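Local structure of DNA replication factor Cdt1 (Mus musculus, 3A4C) at residues R8-L22 with M56-W70. The protein promotes loading of the MCM complex onto DNA together with CDC6 and the origin recognition complex to license replication, and also acts in mitosis. Numbering follows the deposited sequence.
Sequences RLQRLERLPELARVL and MEKHLVLLAELLPDW
H59 and L15 interlock where helices 8-22 and 56-66 cross at 80°, their axes 10.0 Å apart. Each is a knob in the other helix's hole: L15 sits among H59, L62, L63 and L66, while H59, its CG opposite the carbonyl carbon (chi1 -71°), puts its ring among R11, R14, L15 and L18. The imidazole is fixed at both nitrogens. R14 NH2 donates to H59 NE2 in the ring plane (3.0 Å, bent at 141°), tilted from its own guanidinium plane, and ND1 bonds to the E55 carbonyl one turn earlier. Beyond the imidazole the packing is buried and apolar: L18 CG rests on M56 SD at 3.9 Å, A19 and L22 pack against L63 CD2, and W70, just after the helix, turns its ring back onto both.

The solvent side is more polar, with aliphatic parts of charged chains laid over it. R11 CB meets L62 CD1 at 3.5 Å, and R11 NH2 reaches CD of exposed K58. R8 brushes L62 and L66 while its charge pairs with E104 of helix 90-104. With NE2 accepting from R14 and ND1 bonded to a carbonyl, the ring is probably neutral, its proton on ND1, beside the leucine core joining two helices of this C-terminal winged-helix domain.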
loop_
_atom_site.group_PDB
_atom_site.type_symbol
_atom_site.label_atom_id
_atom_site.label_comp_id
_atom_site.label_asym_id
_atom_site.label_seq_id
_atom_site.Cartn_x
_atom_site.Cartn_y
_atom_site.Cartn_z
ATOM N N ARG A 8 11.921 -8.444 2.647
ATOM C CA ARG A 8 11.626 -7.034 2.440
ATOM C C ARG A 8 11.780 -6.634 0.971
ATOM O O ARG A 8 10.937 -5.932 0.418
ATOM C CB ARG A 8 12.501 -6.125 3.306
ATOM C CG ARG A 8 12.086 -4.649 3.179
ATOM C CD ARG A 8 12.891 -3.732 4.084
ATOM N NE ARG A 8 12.563 -2.320 3.874
ATOM C CZ ARG A 8 11.462 -1.731 4.327
ATOM N NH1 ARG A 8 10.555 -2.434 5.000
ATOM N NH2 ARG A 8 11.265 -0.442 4.102
ATOM N N LEU A 9 12.868 -7.063 0.346
ATOM C CA LEU A 9 13.084 -6.742 -1.059
ATOM C C LEU A 9 11.948 -7.312 -1.920
ATOM O O LEU A 9 11.491 -6.663 -2.852
ATOM C CB LEU A 9 14.441 -7.272 -1.530
ATOM C CG LEU A 9 14.919 -6.731 -2.874
ATOM C CD1 LEU A 9 15.077 -5.224 -2.814
ATOM C CD2 LEU A 9 16.226 -7.395 -3.275
ATOM N N GLN A 10 11.502 -8.525 -1.603
ATOM C CA GLN A 10 10.345 -9.123 -2.275
ATOM C C GLN A 10 9.112 -8.227 -2.174
ATOM O O GLN A 10 8.418 -7.983 -3.158
ATOM C CB GLN A 10 10.016 -10.496 -1.677
ATOM C CG GLN A 10 10.998 -11.598 -2.082
ATOM C CD GLN A 10 10.669 -12.949 -1.469
ATOM O OE1 GLN A 10 9.621 -13.127 -0.842
ATOM N NE2 GLN A 10 11.568 -13.914 -1.651
ATOM N N ARG A 11 8.841 -7.746 -0.969
ATOM C CA ARG A 11 7.673 -6.907 -0.723
ATOM C C ARG A 11 7.805 -5.571 -1.425
ATOM O O ARG A 11 6.862 -5.096 -2.051
ATOM C CB ARG A 11 7.499 -6.691 0.782
ATOM C CG ARG A 11 7.114 -7.968 1.524
ATOM C CD ARG A 11 7.096 -7.766 3.025
ATOM N NE ARG A 11 6.438 -8.878 3.715
ATOM C CZ ARG A 11 6.728 -9.266 4.956
ATOM N NH1 ARG A 11 7.681 -8.649 5.647
ATOM N NH2 ARG A 11 6.078 -10.281 5.503
ATOM N N LEU A 12 8.983 -4.963 -1.325
ATOM C CA LEU A 12 9.213 -3.649 -1.927
ATOM C C LEU A 12 9.031 -3.687 -3.442
ATOM O O LEU A 12 8.586 -2.715 -4.062
ATOM C CB LEU A 12 10.608 -3.128 -1.571
ATOM C CG LEU A 12 10.847 -2.751 -0.103
ATOM C CD1 LEU A 12 12.274 -2.248 0.095
ATOM C CD2 LEU A 12 9.853 -1.704 0.346
ATOM N N GLU A 13 9.368 -4.818 -4.042
ATOM C CA GLU A 13 9.229 -4.952 -5.483
ATOM C C GLU A 13 7.768 -4.956 -5.931
ATOM O O GLU A 13 7.464 -4.598 -7.068
ATOM C CB GLU A 13 9.991 -6.178 -5.985
ATOM C CG GLU A 13 11.493 -5.907 -6.093
ATOM C CD GLU A 13 12.319 -7.159 -6.338
ATOM O OE1 GLU A 13 11.766 -8.277 -6.230
ATOM O OE2 GLU A 13 13.526 -7.022 -6.634
ATOM N N ARG A 14 6.866 -5.328 -5.032
ATOM C CA ARG A 14 5.443 -5.368 -5.364
ATOM C C ARG A 14 4.760 -4.014 -5.232
ATOM O O ARG A 14 3.657 -3.823 -5.739
ATOM C CB ARG A 14 4.709 -6.359 -4.460
ATOM C CG ARG A 14 5.223 -7.779 -4.522
ATOM C CD ARG A 14 4.306 -8.728 -3.771
ATOM N NE ARG A 14 4.822 -10.094 -3.808
ATOM C CZ ARG A 14 5.536 -10.650 -2.835
ATOM N NH1 ARG A 14 5.970 -11.899 -2.960
ATOM N NH2 ARG A 14 5.816 -9.964 -1.735
ATOM N N LEU A 15 5.386 -3.088 -4.516
ATOM C CA LEU A 15 4.679 -1.882 -4.079
ATOM C C LEU A 15 4.214 -0.933 -5.189
ATOM O O LEU A 15 3.121 -0.371 -5.102
ATOM C CB LEU A 15 5.490 -1.128 -3.023
ATOM C CG LEU A 15 5.629 -1.911 -1.713
ATOM C CD1 LEU A 15 6.207 -1.021 -0.628
ATOM C CD2 LEU A 15 4.276 -2.480 -1.300
ATOM N N PRO A 16 5.041 -0.731 -6.226
ATOM C CA PRO A 16 4.559 0.195 -7.256
ATOM C C PRO A 16 3.240 -0.287 -7.862
ATOM O O PRO A 16 2.310 0.505 -8.018
ATOM C CB PRO A 16 5.687 0.182 -8.291
ATOM C CG PRO A 16 6.927 -0.128 -7.470
ATOM C CD PRO A 16 6.446 -1.130 -6.440
ATOM N N GLU A 17 3.149 -1.575 -8.176
ATOM C CA GLU A 17 1.910 -2.111 -8.738
ATOM C C GLU A 17 0.783 -2.117 -7.727
ATOM O O GLU A 17 -0.349 -1.777 -8.062
ATOM C CB GLU A 17 2.119 -3.512 -9.320
ATOM C CG GLU A 17 2.818 -3.469 -10.677
ATOM C CD GLU A 17 2.925 -4.825 -11.335
ATOM O OE1 GLU A 17 2.675 -5.839 -10.646
ATOM O OE2 GLU A 17 3.254 -4.875 -12.546
ATOM N N LEU A 18 1.090 -2.510 -6.491
ATOM C CA LEU A 18 0.094 -2.487 -5.422
ATOM C C LEU A 18 -0.436 -1.081 -5.150
ATOM O O LEU A 18 -1.606 -0.904 -4.821
ATOM C CB LEU A 18 0.661 -3.104 -4.142
ATOM C CG LEU A 18 0.260 -4.545 -3.801
ATOM C CD1 LEU A 18 -0.223 -5.331 -4.999
ATOM C CD2 LEU A 18 1.369 -5.302 -3.052
ATOM N N ALA A 19 0.422 -0.077 -5.282
ATOM C CA ALA A 19 -0.015 1.297 -5.082
ATOM C C ALA A 19 -1.058 1.690 -6.120
ATOM O O ALA A 19 -1.991 2.426 -5.822
ATOM C CB ALA A 19 1.163 2.241 -5.131
ATOM N N ARG A 20 -0.886 1.213 -7.346
ATOM C CA ARG A 20 -1.852 1.508 -8.389
ATOM C C ARG A 20 -3.154 0.786 -8.125
ATOM O O ARG A 20 -4.225 1.354 -8.314
ATOM C CB ARG A 20 -1.323 1.150 -9.780
ATOM C CG ARG A 20 -2.273 1.603 -10.900
ATOM C CD ARG A 20 -1.604 1.575 -12.264
ATOM N NE ARG A 20 -0.249 2.113 -12.183
ATOM C CZ ARG A 20 0.065 3.394 -12.322
ATOM N NH1 ARG A 20 -0.882 4.292 -12.573
ATOM N NH2 ARG A 20 1.334 3.774 -12.213
ATOM N N VAL A 21 -3.065 -0.470 -7.690
ATOM C CA VAL A 21 -4.263 -1.230 -7.343
ATOM C C VAL A 21 -4.996 -0.502 -6.217
ATOM O O VAL A 21 -6.208 -0.318 -6.264
ATOM C CB VAL A 21 -3.935 -2.675 -6.891
ATOM C CG1 VAL A 21 -5.199 -3.383 -6.388
ATOM C CG2 VAL A 21 -3.321 -3.476 -8.037
ATOM N N LEU A 22 -4.252 -0.083 -5.202
ATOM C CA LEU A 22 -4.848 0.689 -4.110
ATOM C C LEU A 22 -5.559 1.946 -4.625
ATOM O O LEU A 22 -6.701 2.237 -4.250
ATOM C CB LEU A 22 -3.757 1.096 -3.117
ATOM C CG LEU A 22 -4.227 1.952 -1.946
ATOM C CD1 LEU A 22 -5.331 1.221 -1.215
ATOM C CD2 LEU A 22 -3.067 2.262 -1.002
ATOM N N MET A 56 -1.368 -9.001 2.174
ATOM C CA MET A 56 -1.684 -7.707 1.575
ATOM C C MET A 56 -1.635 -6.603 2.636
ATOM O O MET A 56 -1.088 -5.523 2.398
ATOM C CB MET A 56 -3.058 -7.759 0.894
ATOM C CG MET A 56 -3.421 -6.515 0.094
ATOM S SD MET A 56 -2.270 -6.179 -1.260
ATOM C CE MET A 56 -2.732 -7.455 -2.440
ATOM N N GLU A 57 -2.191 -6.870 3.812
ATOM C CA GLU A 57 -2.149 -5.875 4.880
ATOM C C GLU A 57 -0.714 -5.477 5.166
ATOM O O GLU A 57 -0.411 -4.305 5.346
ATOM C CB GLU A 57 -2.794 -6.387 6.171
ATOM C CG GLU A 57 -2.705 -5.367 7.301
ATOM C CD GLU A 57 -3.478 -5.777 8.535
ATOM O OE1 GLU A 57 -4.268 -4.955 9.042
ATOM O OE2 GLU A 57 -3.294 -6.916 8.997
ATOM N N LYS A 58 0.168 -6.464 5.213
ATOM C CA LYS A 58 1.577 -6.196 5.463
ATOM C C LYS A 58 2.159 -5.239 4.416
ATOM O O LYS A 58 2.910 -4.329 4.754
ATOM C CB LYS A 58 2.366 -7.503 5.496
ATOM C CG LYS A 58 2.132 -8.343 6.755
ATOM C CD LYS A 58 2.901 -9.658 6.658
ATOM C CE LYS A 58 2.505 -10.624 7.764
ATOM N NZ LYS A 58 2.812 -10.060 9.105
ATOM N N HIS A 59 1.802 -5.437 3.151
ATOM C CA HIS A 59 2.293 -4.561 2.080
ATOM C C HIS A 59 1.721 -3.159 2.165
ATOM O O HIS A 59 2.400 -2.186 1.840
ATOM C CB HIS A 59 1.990 -5.154 0.705
ATOM C CG HIS A 59 2.818 -6.351 0.380
ATOM N ND1 HIS A 59 2.647 -7.563 1.012
ATOM C CD2 HIS A 59 3.837 -6.520 -0.496
ATOM C CE1 HIS A 59 3.521 -8.431 0.533
ATOM N NE2 HIS A 59 4.255 -7.821 -0.381
ATOM N N LEU A 60 0.455 -3.062 2.546
ATOM C CA LEU A 60 -0.189 -1.762 2.697
ATOM C C LEU A 60 0.466 -0.978 3.812
ATOM O O LEU A 60 0.611 0.233 3.718
ATOM C CB LEU A 60 -1.675 -1.923 3.023
ATOM C CG LEU A 60 -2.649 -1.933 1.847
ATOM C CD1 LEU A 60 -2.215 -2.966 0.846
ATOM C CD2 LEU A 60 -4.055 -2.217 2.338
ATOM N N VAL A 61 0.827 -1.673 4.888
ATOM C CA VAL A 61 1.515 -1.026 5.996
ATOM C C VAL A 61 2.888 -0.531 5.555
ATOM O O VAL A 61 3.303 0.568 5.918
ATOM C CB VAL A 61 1.654 -1.967 7.200
ATOM C CG1 VAL A 61 2.676 -1.415 8.183
ATOM C CG2 VAL A 61 0.295 -2.147 7.887
ATOM N N LEU A 62 3.598 -1.333 4.766
ATOM C CA LEU A 62 4.875 -0.883 4.202
ATOM C C LEU A 62 4.681 0.386 3.383
ATOM O O LEU A 62 5.470 1.320 3.467
ATOM C CB LEU A 62 5.489 -1.967 3.319
ATOM C CG LEU A 62 6.016 -3.226 3.999
ATOM C CD1 LEU A 62 6.854 -4.031 2.986
ATOM C CD2 LEU A 62 6.855 -2.859 5.203
ATOM N N LEU A 63 3.617 0.418 2.591
ATOM C CA LEU A 63 3.308 1.579 1.761
ATOM C C LEU A 63 3.021 2.807 2.630
ATOM O O LEU A 63 3.424 3.932 2.308
ATOM C CB LEU A 63 2.082 1.240 0.914
ATOM C CG LEU A 63 1.889 1.689 -0.529
ATOM C CD1 LEU A 63 3.204 1.776 -1.321
ATOM C CD2 LEU A 63 0.896 0.720 -1.177
ATOM N N ALA A 64 2.309 2.588 3.732
ATOM C CA ALA A 64 1.992 3.668 4.668
ATOM C C ALA A 64 3.255 4.205 5.320
ATOM O O ALA A 64 3.347 5.388 5.641
ATOM C CB ALA A 64 0.997 3.186 5.738
ATOM N N GLU A 65 4.225 3.322 5.518
ATOM C CA GLU A 65 5.506 3.694 6.106
ATOM C C GLU A 65 6.398 4.425 5.108
ATOM O O GLU A 65 7.121 5.353 5.475
ATOM C CB GLU A 65 6.209 2.445 6.637
ATOM C CG GLU A 65 5.580 1.967 7.940
ATOM C CD GLU A 65 5.906 0.541 8.269
ATOM O OE1 GLU A 65 6.590 -0.132 7.460
ATOM O OE2 GLU A 65 5.468 0.090 9.346
ATOM N N LEU A 66 6.337 4.014 3.843
ATOM C CA LEU A 66 7.155 4.641 2.806
ATOM C C LEU A 66 6.569 5.961 2.323
ATOM O O LEU A 66 7.311 6.882 1.983
ATOM C CB LEU A 66 7.366 3.699 1.617
ATOM C CG LEU A 66 8.642 2.857 1.672
ATOM C CD1 LEU A 66 8.543 1.847 2.778
ATOM C CD2 LEU A 66 8.905 2.161 0.348
ATOM N N LEU A 67 5.242 6.048 2.291
ATOM C CA LEU A 67 4.564 7.217 1.733
ATOM C C LEU A 67 3.531 7.778 2.712
ATOM O O LEU A 67 2.340 7.827 2.405
ATOM C CB LEU A 67 3.878 6.849 0.417
ATOM C CG LEU A 67 4.769 6.259 -0.679
ATOM C CD1 LEU A 67 3.933 5.637 -1.783
ATOM C CD2 LEU A 67 5.698 7.317 -1.246
ATOM N N PRO A 68 3.989 8.217 3.892
ATOM C CA PRO A 68 3.078 8.645 4.959
ATOM C C PRO A 68 2.254 9.885 4.598
ATOM O O PRO A 68 1.188 10.085 5.178
ATOM C CB PRO A 68 4.037 8.970 6.111
ATOM C CG PRO A 68 5.312 9.343 5.414
ATOM C CD PRO A 68 5.395 8.317 4.321
ATOM N N ASP A 69 2.734 10.704 3.671
ATOM C CA ASP A 69 1.984 11.883 3.247
ATOM C C ASP A 69 0.833 11.521 2.310
ATOM O O ASP A 69 -0.076 12.319 2.084
ATOM C CB ASP A 69 2.910 12.897 2.581
ATOM C CG ASP A 69 3.820 13.589 3.574
ATOM O OD1 ASP A 69 3.547 13.501 4.793
ATOM O OD2 ASP A 69 4.807 14.219 3.138
ATOM N N TRP A 70 0.875 10.313 1.764
ATOM C CA TRP A 70 -0.182 9.853 0.877
ATOM C C TRP A 70 -1.160 8.968 1.629
ATOM O O TRP A 70 -2.367 9.190 1.597
ATOM C CB TRP A 70 0.418 9.064 -0.288
ATOM C CG TRP A 70 -0.592 8.517 -1.240
ATOM C CD1 TRP A 70 -1.643 9.181 -1.790
ATOM C CD2 TRP A 70 -0.626 7.188 -1.786
ATOM N NE1 TRP A 70 -2.340 8.350 -2.640
ATOM C CE2 TRP A 70 -1.730 7.122 -2.656
ATOM C CE3 TRP A 70 0.172 6.051 -1.620
ATOM C CZ2 TRP A 70 -2.062 5.963 -3.357
ATOM C CZ3 TRP A 70 -0.157 4.899 -2.323
ATOM C CH2 TRP A 70 -1.263 4.865 -3.178
#